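Local coordinates for B-type Cna protein (Enterococcus faecium, PDB 6FWY) that is the thioester domain of a cell-wall-anchored surface protein, of unknown function but probably used in covalent attachment to host surfaces through an internal thioester, at residues Y24-M29 against W124-H129; H173-K178 against A275-A280. All blocks are in the same frame, centred on the assembly; numbering follows the deposited sequence.

Interaction 1. Residues Y24-M29 against W124-H129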
loop_
_atom_site.group_PDB
_atom_site.type_symbol
_atom_site.label_atom_id
_atom_site.label_comp_id
_atom_site.label_asym_id
_atom_site.label_seq_id
_atom_site.Cartn_x
_atom_site.Cartn_y
_atom_site.Cartn_z
ATOM N N TYR A 24 -13.845 3.475 25.061
ATOM C CA TYR A 24 -13.614 2.467 26.105
ATOM C C TYR A 24 -12.454 2.820 27.048
ATOM O O TYR A 24 -12.150 2.060 27.961
ATOM C CB TYR A 24 -13.300 1.136 25.430
ATOM C CG TYR A 24 -14.467 0.609 24.664
ATOM C CD1 TYR A 24 -14.670 0.984 23.345
ATOM C CD2 TYR A 24 -15.381 -0.253 25.263
ATOM C CE1 TYR A 24 -15.766 0.518 22.640
ATOM C CE2 TYR A 24 -16.458 -0.743 24.554
ATOM C CZ TYR A 24 -16.631 -0.362 23.243
ATOM O OH TYR A 24 -17.715 -0.843 22.570
ATOM N N ILE A 25 -11.822 3.959 26.782
ATOM C CA ILE A 25 -10.681 4.475 27.510
ATOM C C ILE A 25 -10.850 5.978 27.647
ATOM O O ILE A 25 -11.720 6.571 27.030
ATOM C CB ILE A 25 -9.324 4.143 26.806
ATOM C CG1 ILE A 25 -9.195 4.790 25.426
ATOM C CG2 ILE A 25 -9.132 2.627 26.682
ATOM C CD1 ILE A 25 -8.612 6.183 25.384
ATOM N N ARG A 26 -9.992 6.581 28.459
ATOM C CA ARG A 26 -9.877 8.032 28.561
ATOM C C ARG A 26 -8.396 8.351 28.456
ATOM O O ARG A 26 -7.570 7.441 28.458
ATOM C CB ARG A 26 -10.484 8.533 29.880
ATOM C CG ARG A 26 -11.976 8.275 29.970
ATOM C CD ARG A 26 -12.550 8.486 31.341
ATOM N NE ARG A 26 -12.152 7.431 32.270
ATOM C CZ ARG A 26 -12.296 7.498 33.601
ATOM N NH1 ARG A 26 -12.851 8.549 34.165
ATOM N NH2 ARG A 26 -11.899 6.484 34.357
ATOM N N VAL A 27 -8.065 9.636 28.352
ATOM C CA VAL A 27 -6.683 10.065 28.248
ATOM C C VAL A 27 -6.433 11.265 29.156
ATOM O O VAL A 27 -7.162 12.280 29.067
ATOM C CB VAL A 27 -6.280 10.456 26.817
ATOM C CG1 VAL A 27 -4.811 10.840 26.745
ATOM C CG2 VAL A 27 -6.579 9.330 25.826
ATOM N N ASN A 28 -5.395 11.140 29.995
ATOM C CA ASN A 28 -4.820 12.273 30.695
ATOM C C ASN A 28 -4.098 13.166 29.696
ATOM O O ASN A 28 -2.985 12.896 29.267
ATOM C CB ASN A 28 -3.842 11.829 31.808
ATOM C CG ASN A 28 -4.538 11.065 32.921
ATOM O OD1 ASN A 28 -5.668 11.370 33.286
ATOM N ND2 ASN A 28 -3.864 10.060 33.446
ATOM N N MET A 29 -4.792 14.215 29.290
ATOM C CA MET A 29 -4.271 15.202 28.385
ATOM C C MET A 29 -3.655 16.290 29.224
ATOM O O MET A 29 -4.043 16.454 30.375
ATOM C CB MET A 29 -5.416 15.764 27.533
ATOM C CG MET A 29 -5.859 14.785 26.457
ATOM S SD MET A 29 -4.612 14.267 25.242
ATOM C CE MET A 29 -4.792 15.488 23.931
ATOM N N TRP A 124 -7.042 3.275 31.260
ATOM C CA TRP A 124 -7.679 2.041 30.782
ATOM C C TRP A 124 -8.960 1.747 31.533
ATOM O O TRP A 124 -9.098 0.706 32.172
ATOM C CB TRP A 124 -6.700 0.868 30.857
ATOM C CG TRP A 124 -5.546 1.071 29.939
ATOM C CD1 TRP A 124 -4.292 1.513 30.276
ATOM C CD2 TRP A 124 -5.547 0.907 28.510
ATOM N NE1 TRP A 124 -3.514 1.603 29.149
ATOM C CE2 TRP A 124 -4.255 1.247 28.053
ATOM C CE3 TRP A 124 -6.514 0.496 27.580
ATOM C CZ2 TRP A 124 -3.898 1.183 26.710
ATOM C CZ3 TRP A 124 -6.168 0.444 26.237
ATOM C CH2 TRP A 124 -4.864 0.784 25.809
ATOM N N SER A 125 -9.899 2.682 31.444
ATOM C CA SER A 125 -11.208 2.558 32.086
ATOM C C SER A 125 -12.088 3.695 31.595
ATOM O O SER A 125 -11.593 4.755 31.199
ATOM C CB SER A 125 -11.104 2.598 33.630
ATOM O OG SER A 125 -10.651 3.868 34.068
ATOM N N HIS A 126 -13.393 3.451 31.610
ATOM C CA HIS A 126 -14.404 4.417 31.180
ATOM C C HIS A 126 -15.700 4.149 31.974
ATOM O O HIS A 126 -16.107 2.988 32.114
ATOM C CB HIS A 126 -14.640 4.271 29.680
ATOM C CG HIS A 126 -15.468 5.375 29.085
ATOM N ND1 HIS A 126 -14.921 6.378 28.320
ATOM C CD2 HIS A 126 -16.790 5.639 29.161
ATOM C CE1 HIS A 126 -15.876 7.215 27.961
ATOM N NE2 HIS A 126 -17.014 6.798 28.475
ATOM N N PRO A 127 -16.371 5.209 32.483
ATOM C CA PRO A 127 -17.574 5.015 33.345
ATOM C C PRO A 127 -18.790 4.289 32.728
ATOM O O PRO A 127 -19.641 3.794 33.472
ATOM C CB PRO A 127 -17.971 6.448 33.744
ATOM C CG PRO A 127 -17.267 7.343 32.785
ATOM C CD PRO A 127 -16.008 6.638 32.358
ATOM N N ASN A 128 -18.851 4.209 31.397
ATOM C CA ASN A 128 -19.974 3.603 30.644
ATOM C C ASN A 128 -19.668 2.202 30.099
ATOM O O ASN A 128 -20.494 1.634 29.397
ATOM C CB ASN A 128 -20.377 4.513 29.460
ATOM C CG ASN A 128 -20.980 5.828 29.911
ATOM O OD1 ASN A 128 -21.310 6.003 31.089
ATOM N ND2 ASN A 128 -21.116 6.775 28.977
ATOM N N HIS A 129 -18.478 1.668 30.384
ATOM C CA HIS A 129 -18.100 0.338 29.914
ATOM C C HIS A 129 -17.439 -0.458 31.019
ATOM O O HIS A 129 -16.764 0.102 31.902
ATOM C CB HIS A 129 -17.189 0.432 28.681
ATOM C CG HIS A 129 -17.793 1.217 27.551
ATOM N ND1 HIS A 129 -18.689 0.678 26.658
ATOM C CD2 HIS A 129 -17.660 2.522 27.210
ATOM C CE1 HIS A 129 -19.065 1.615 25.803
ATOM N NE2 HIS A 129 -18.460 2.745 26.120
#

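Interaction 2. Residues H173-K178 against A275-A280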
loop_
_atom_site.group_PDB
_atom_site.type_symbol
_atom_site.label_atom_id
_atom_site.label_comp_id
_atom_site.label_asym_id
_atom_site.label_seq_id
_atom_site.Cartn_x
_atom_site.Cartn_y
_atom_site.Cartn_z
ATOM N N HIS A 173 19.210 -15.851 -32.622
ATOM C CA HIS A 173 19.703 -15.975 -31.260
ATOM C C HIS A 173 18.524 -15.604 -30.371
ATOM O O HIS A 173 17.922 -14.556 -30.585
ATOM C CB HIS A 173 20.853 -14.997 -30.961
ATOM C CG HIS A 173 22.052 -15.144 -31.849
ATOM N ND1 HIS A 173 22.863 -16.259 -31.831
ATOM C CD2 HIS A 173 22.605 -14.285 -32.743
ATOM C CE1 HIS A 173 23.854 -16.090 -32.688
ATOM N NE2 HIS A 173 23.722 -14.899 -33.251
ATOM N N THR A 174 18.192 -16.452 -29.393
ATOM C CA THR A 174 17.043 -16.219 -28.496
ATOM C C THR A 174 17.498 -16.003 -27.036
ATOM O O THR A 174 18.444 -16.636 -26.569
ATOM C CB THR A 174 15.980 -17.349 -28.555
ATOM O OG1 THR A 174 16.410 -18.480 -27.809
ATOM C CG2 THR A 174 15.690 -17.768 -29.993
ATOM N N PHE A 175 16.816 -15.101 -26.337
ATOM C CA PHE A 175 17.103 -14.788 -24.939
ATOM C C PHE A 175 15.779 -14.742 -24.181
ATOM O O PHE A 175 14.942 -13.874 -24.431
ATOM C CB PHE A 175 17.823 -13.438 -24.824
ATOM C CG PHE A 175 19.088 -13.362 -25.623
ATOM C CD1 PHE A 175 20.296 -13.786 -25.075
ATOM C CD2 PHE A 175 19.066 -12.900 -26.935
ATOM C CE1 PHE A 175 21.465 -13.734 -25.822
ATOM C CE2 PHE A 175 20.225 -12.840 -27.691
ATOM C CZ PHE A 175 21.429 -13.255 -27.149
ATOM N N THR A 176 15.574 -15.688 -23.274
ATOM C CA THR A 176 14.350 -15.758 -22.479
ATOM C C THR A 176 14.581 -15.147 -21.097
ATOM O O THR A 176 15.630 -15.331 -20.502
ATOM C CB THR A 176 13.829 -17.204 -22.392
ATOM O OG1 THR A 176 13.648 -17.697 -23.722
ATOM C CG2 THR A 176 12.495 -17.288 -21.631
ATOM N N TYR A 177 13.583 -14.412 -20.609
ATOM C CA TYR A 177 13.616 -13.725 -19.311
ATOM C C TYR A 177 12.338 -14.026 -18.527
ATOM O O TYR A 177 11.284 -14.167 -19.119
ATOM C CB TYR A 177 13.743 -12.210 -19.511
ATOM C CG TYR A 177 14.989 -11.790 -20.234
ATOM C CD1 TYR A 177 15.026 -11.789 -21.636
ATOM C CD2 TYR A 177 16.137 -11.403 -19.541
ATOM C CE1 TYR A 177 16.163 -11.406 -22.320
ATOM C CE2 TYR A 177 17.292 -11.023 -20.219
ATOM C CZ TYR A 177 17.301 -11.028 -21.613
ATOM O OH TYR A 177 18.423 -10.656 -22.317
ATOM N N LYS A 178 12.448 -14.168 -17.210
ATOM C CA LYS A 178 11.288 -14.276 -16.302
ATOM C C LYS A 178 10.972 -12.937 -15.629
ATOM O O LYS A 178 11.872 -12.294 -15.107
ATOM C CB LYS A 178 11.544 -15.337 -15.221
ATOM C CG LYS A 178 11.428 -16.735 -15.793
ATOM C CD LYS A 178 11.939 -17.827 -14.897
ATOM C CE LYS A 178 11.790 -19.122 -15.670
ATOM N NZ LYS A 178 12.478 -20.283 -15.031
ATOM N N ALA A 275 21.735 -8.740 -23.377
ATOM C CA ALA A 275 21.780 -9.938 -24.204
ATOM C C ALA A 275 23.042 -9.817 -25.045
ATOM O O ALA A 275 23.310 -8.755 -25.603
ATOM C CB ALA A 275 20.546 -10.020 -25.114
ATOM N N LYS A 276 23.805 -10.898 -25.145
ATOM C CA LYS A 276 25.042 -10.918 -25.923
ATOM C C LYS A 276 24.996 -12.083 -26.914
ATOM O O LYS A 276 24.513 -13.148 -26.576
ATOM C CB LYS A 276 26.230 -11.032 -24.971
ATOM C CG LYS A 276 27.593 -11.130 -25.645
ATOM C CD LYS A 276 28.740 -10.893 -24.656
ATOM C CE LYS A 276 29.982 -11.754 -24.910
ATOM N NZ LYS A 276 30.559 -11.654 -26.286
ATOM N N TRP A 277 25.508 -11.872 -28.134
ATOM C CA TRP A 277 25.569 -12.910 -29.168
ATOM C C TRP A 277 26.825 -12.768 -30.026
ATOM O O TRP A 277 27.399 -11.682 -30.143
ATOM C CB TRP A 277 24.326 -12.841 -30.070
ATOM C CG TRP A 277 24.246 -11.546 -30.795
ATOM C CD1 TRP A 277 24.774 -11.257 -32.031
ATOM C CD2 TRP A 277 23.666 -10.331 -30.312
ATOM N NE1 TRP A 277 24.543 -9.942 -32.346
ATOM C CE2 TRP A 277 23.867 -9.347 -31.309
ATOM C CE3 TRP A 277 22.993 -9.975 -29.127
ATOM C CZ2 TRP A 277 23.407 -8.033 -31.169
ATOM C CZ3 TRP A 277 22.538 -8.668 -28.985
ATOM C CH2 TRP A 277 22.742 -7.715 -30.005
ATOM N N THR A 278 27.221 -13.870 -30.659
ATOM C CA THR A 278 28.343 -13.873 -31.596
ATOM C C THR A 278 27.863 -14.405 -32.945
ATOM O O THR A 278 27.201 -15.434 -33.008
ATOM C CB THR A 278 29.537 -14.691 -31.049
ATOM O OG1 THR A 278 29.131 -16.027 -30.759
ATOM C CG2 THR A 278 30.055 -14.076 -29.776
ATOM N N ARG A 279 28.185 -13.684 -34.013
ATOM C CA ARG A 279 27.796 -14.069 -35.361
ATOM C C ARG A 279 28.612 -15.283 -35.783
ATOM O O ARG A 279 29.855 -15.298 -35.654
ATOM C CB ARG A 279 28.060 -12.934 -36.360
ATOM C CG ARG A 279 27.646 -13.250 -37.784
ATOM C CD ARG A 279 27.531 -12.008 -38.650
ATOM N NE ARG A 279 27.049 -12.339 -39.984
ATOM C CZ ARG A 279 26.813 -11.462 -40.965
ATOM N NH1 ARG A 279 27.000 -10.154 -40.792
ATOM N NH2 ARG A 279 26.381 -11.899 -42.153
ATOM N N ALA A 280 27.923 -16.276 -36.328
ATOM C CA ALA A 280 28.569 -17.480 -36.842
ATOM C C ALA A 280 29.378 -17.143 -38.087
ATOM O O ALA A 280 29.087 -16.189 -38.817
ATOM C CB ALA A 280 27.526 -18.559 -37.159
ATOM O OXT ALA A 280 30.355 -17.820 -38.403
#

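Interaction 1. Residues Y24-M29 against W124-H129
Arg26 holds Ser125 side-on with two nitrogens. NE donates to Ser125 O at 2.9 Å, from above the carbonyl plane. NH2 reaches Ser125 OG, also 2.9 Å away, and this hydroxyl lies in the guanidinium plane. The chain bends at chi3 (-72°), which sets NE within reach of the carbonyl. Pro127 CD sits over one face of the guanidinium, offset toward its rim, 3.9 Å from Arg26 NE. A weak but straight bond runs from His126 ND1 to Ile25 O, 3.5 Å long, and the acceptor lies in the plane of the imidazole. Ile25 CG2 touches Trp124 at CE3, 3.5 Å away, and at CZ3, the two side chains lying side by side. Tyr24 meets His129 at the end of the turn: Tyr24 CE2 lies 3.4 Å from His129 ND1, over a face of the imidazole, and the ring planes are oblique, at 38°.

Asp22 bonds to His129 NE2 and holds the imidazole beside Tyr24. Thr134 OG1 bonds to the backbone O of Tyr24. Helix 99-113 packs against Tyr24 and Ile25, and Trp36 of strand 32-44 touches Arg26 and His126. The contact joins the residues leading into strand 26-29, and its first residue Arg26, to the loop after strand 122-123. These strands pair antiparallel, Arg26 with Val123. Beyond the pair the chain passes through a type I beta turn, 126-129, toward helix 131-150.

Interaction 2. Residues H173-K178 against A275-A280
Phe175 lays one ring face against the methyl of Ala275. Ala275 CB stands almost on the ring normal, 3.5 Å from the centroid, which makes a CH-pi contact over the centre of the ring. Phe175 CG is anti to the carbonyl carbon (chi1 -56°), on a CA-CB bond that already points at the other strand. The ring edge also approaches the backbone of that strand: Phe175 CZ lies 3.1 Å from Lys276 O, near the plane of the ring. Tyr177 comes to the same methyl with its hydroxyl, OH being 3.6 Å from Ala275 CB.

His173 makes a second CH-pi contact. Trp277 CB sits over one face of the imidazole, offset toward the rim and 3.7 Å from its centroid. Trp277 CG lies between the backbone N and the carbonyl carbon (chi1 62°), and from there the end of the indole leads away from strand 173-178. CB, CG and CD1 of Trp277 meet His173 CD2, while CE3 comes near Phe175 CZ. The two rings barely overlap, with planes at 27°. His173 CE1 also lies 3.4 Å from Thr278 O. Polar ends are held by other residues: His173 ND1 bonds to Asp168 OD1, and Trp277 NE1 to Pro229 O.

Segments 173-178 and 275-277 run roughly antiparallel, their axes 8.3 Å apart at closest. They are in different sheets and are not paired. Strand 172-181 lies between 159-169 and 218-225. Strand 258-277 pairs with 231-250, whose Phe235 meets Tyr177 edge-to-face and whose Leu233 touches Trp277. Val224 of strand 218-225 also packs on Trp277, within this sheet-to-sheet interface.

The two contacts lie on opposite sides of the chain's centre, with their own centres about 69 Å apart. Both involve strands of the large antiparallel sheet, 26-29 in interaction 1 and 258-277 in interaction 2. Interaction 1 is partly buried and joins a strand and its lead-in to a loop. Its chemistry is mixed: arginine and histidine donors meet backbone and hydroxyl oxygens, beside aromatic and aliphatic packing. Interaction 2 is buried and joins two sheets face to face. It relies on aromatic rings and methyl or methylene groups; there the exposed Lys276 and Thr278 offer backbone atoms, not side chains. Both have a histidine nitrogen held by an aspartate outside the contact.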